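PDB 1J3L: demethylmenaquinone Methyltransferase from Thermus thermophilus, which belongs to the RraA-like family of trimeric alpha/beta proteins and is of undetermined function. Local coordinates for residues Val40-Ala45 and Leu68-Leu73. Residues are numbered along the deposited sequence; the frame is centred on the assembly and turned at random.
Sequences VFEDNA and LRTALL
Asn-44 reaches Leu-72 through its amide: ND2 donates to the backbone O of Leu-72 at 3.2 Å, with an N-H...O angle of 152°. The donor stands above the carbonyl plane, 64° out of it, rather than on a lone pair. Asn-44 CG lies between its own backbone N and carbonyl carbon (chi1 77°), which turns the amide to Leu-72. The isobutyl group of Leu-72 meets segment 40-45 with both branches: CD1 touches Val-40 CG2 tip to tip at 4.0 Å, while CD2 lies 3.9 Å from Asp-43 O. Thr-70 OG1 lies against CA and CB of Glu-42, 3.4 Å from CB, the two side chains crossing at about a right angle; this hydroxyl has its hydrogen-bond partner in Ser-118 OG. Farther out, Glu-42 OE2 is hydrogen-bonded to Ser-67 OG and makes a long, doubtful salt bridge to Arg-69 NH1 at 3.8 Å; the modelled place of OE2 is uncertain, so both pairings carry that caution. Both segments are loops that follow neighbouring parallel strands, 31-39 and 58-63, and lead into helices 45-51 and 75-83, so the contact joins two strand-to-helix connections at the same end of the parallel strands of the alpha/beta fold, as in RraA-like proteins. Val-40 and Leu-72 also touch Val-62 of strand 58-63. Asp-43 shapes the entry to helix 45-51 by an Asx turn, its OD1 accepting from Ala-45 N at 3.0 Å.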
loop_
_atom_site.group_PDB
_atom_site.type_symbol
_atom_site.label_atom_id
_atom_site.label_comp_id
_atom_site.label_asym_id
_atom_site.label_seq_id
_atom_site.Cartn_x
_atom_site.Cartn_y
_atom_site.Cartn_z
ATOM N N VAL A 40 8.170 -14.568 16.671
ATOM C CA VAL A 40 8.713 -15.676 15.908
ATOM C C VAL A 40 9.341 -15.109 14.654
ATOM O O VAL A 40 9.258 -13.908 14.378
ATOM C CB VAL A 40 7.629 -16.690 15.471
ATOM C CG1 VAL A 40 6.975 -17.302 16.677
ATOM C CG2 VAL A 40 6.585 -16.004 14.572
ATOM N N PHE A 41 9.981 -15.980 13.893
ATOM C CA PHE A 41 10.585 -15.557 12.652
ATOM C C PHE A 41 10.457 -16.712 11.689
ATOM O O PHE A 41 11.058 -17.766 11.891
ATOM C CB PHE A 41 12.061 -15.195 12.831
ATOM C CG PHE A 41 12.672 -14.576 11.604
ATOM C CD1 PHE A 41 12.449 -13.230 11.304
ATOM C CD2 PHE A 41 13.420 -15.348 10.711
ATOM C CE1 PHE A 41 12.956 -12.655 10.135
ATOM C CE2 PHE A 41 13.932 -14.783 9.538
ATOM C CZ PHE A 41 13.698 -13.430 9.247
ATOM N N GLU A 42 9.663 -16.516 10.647
ATOM C CA GLU A 42 9.462 -17.544 9.646
ATOM C C GLU A 42 9.224 -18.944 10.181
ATOM O O GLU A 42 9.659 -19.919 9.576
ATOM C CB GLU A 42 10.636 -17.521 8.663
ATOM C CG GLU A 42 10.767 -16.174 7.995
ATOM C CD GLU A 42 11.977 -16.053 7.115
ATOM O OE1 GLU A 42 12.754 -17.036 7.029
ATOM O OE2 GLU A 42 12.139 -14.964 6.510
ATOM N N ASP A 43 8.514 -19.028 11.305
ATOM C CA ASP A 43 8.166 -20.307 11.927
ATOM C C ASP A 43 6.861 -20.035 12.670
ATOM O O ASP A 43 6.763 -19.055 13.415
ATOM C CB ASP A 43 9.233 -20.753 12.933
ATOM C CG ASP A 43 8.972 -22.147 13.475
ATOM O OD1 ASP A 43 7.823 -22.438 13.859
ATOM O OD2 ASP A 43 9.922 -22.951 13.532
ATOM N N ASN A 44 5.860 -20.886 12.476
ATOM C CA ASN A 44 4.575 -20.667 13.118
ATOM C C ASN A 44 4.018 -21.818 13.926
ATOM O O ASN A 44 2.817 -21.839 14.185
ATOM C CB ASN A 44 3.535 -20.261 12.071
ATOM C CG ASN A 44 3.046 -21.438 11.263
ATOM O OD1 ASN A 44 3.768 -22.420 11.092
ATOM N ND2 ASN A 44 1.821 -21.347 10.750
ATOM N N ALA A 45 4.850 -22.777 14.322
ATOM C CA ALA A 45 4.333 -23.883 15.133
ATOM C C ALA A 45 3.700 -23.268 16.389
ATOM O O ALA A 45 2.660 -23.732 16.869
ATOM C CB ALA A 45 5.461 -24.851 15.515
ATOM N N LEU A 68 8.441 -11.095 5.050
ATOM C CA LEU A 68 7.400 -11.375 4.065
ATOM C C LEU A 68 7.769 -12.640 3.287
ATOM O O LEU A 68 7.098 -13.002 2.311
ATOM C CB LEU A 68 7.268 -10.192 3.099
ATOM C CG LEU A 68 7.261 -8.771 3.687
ATOM C CD1 LEU A 68 7.301 -7.773 2.549
ATOM C CD2 LEU A 68 6.025 -8.537 4.568
ATOM N N ARG A 69 8.832 -13.308 3.732
ATOM C CA ARG A 69 9.330 -14.527 3.091
ATOM C C ARG A 69 8.408 -15.721 3.250
ATOM O O ARG A 69 8.298 -16.540 2.342
ATOM C CB ARG A 69 10.692 -14.924 3.659
ATOM C CG ARG A 69 11.927 -14.274 3.050
ATOM C CD ARG A 69 13.134 -14.781 3.828
ATOM N NE ARG A 69 14.432 -14.430 3.267
ATOM C CZ ARG A 69 15.589 -14.762 3.839
ATOM N NH1 ARG A 69 15.591 -15.446 4.979
ATOM N NH2 ARG A 69 16.741 -14.421 3.274
ATOM N N THR A 70 7.775 -15.847 4.410
ATOM C CA THR A 70 6.882 -16.976 4.653
ATOM C C THR A 70 5.614 -16.520 5.362
ATOM O O THR A 70 5.588 -15.464 5.984
ATOM C CB THR A 70 7.577 -18.099 5.501
ATOM O OG1 THR A 70 7.781 -17.650 6.849
ATOM C CG2 THR A 70 8.932 -18.468 4.894
ATOM N N ALA A 71 4.565 -17.324 5.255
ATOM C CA ALA A 71 3.291 -17.001 5.878
ATOM C C ALA A 71 3.224 -17.559 7.292
ATOM O O ALA A 71 3.573 -18.718 7.529
ATOM C CB ALA A 71 2.144 -17.561 5.040
ATOM N N LEU A 72 2.780 -16.726 8.228
ATOM C CA LEU A 72 2.655 -17.148 9.613
ATOM C C LEU A 72 1.246 -17.648 9.872
ATOM O O LEU A 72 0.977 -18.286 10.893
ATOM C CB LEU A 72 2.987 -15.992 10.555
ATOM C CG LEU A 72 4.432 -15.526 10.409
ATOM C CD1 LEU A 72 4.732 -14.416 11.377
ATOM C CD2 LEU A 72 5.351 -16.705 10.654
ATOM N N LEU A 73 0.342 -17.379 8.939
ATOM C CA LEU A 73 -1.029 -17.827 9.110
ATOM C C LEU A 73 -1.690 -18.050 7.754
ATOM O O LEU A 73 -1.564 -17.233 6.840
ATOM C CB LEU A 73 -1.793 -16.799 9.948
ATOM C CG LEU A 73 -3.035 -17.283 10.690
ATOM C CD1 LEU A 73 -3.291 -16.399 11.892
ATOM C CD2 LEU A 73 -4.215 -17.282 9.752
#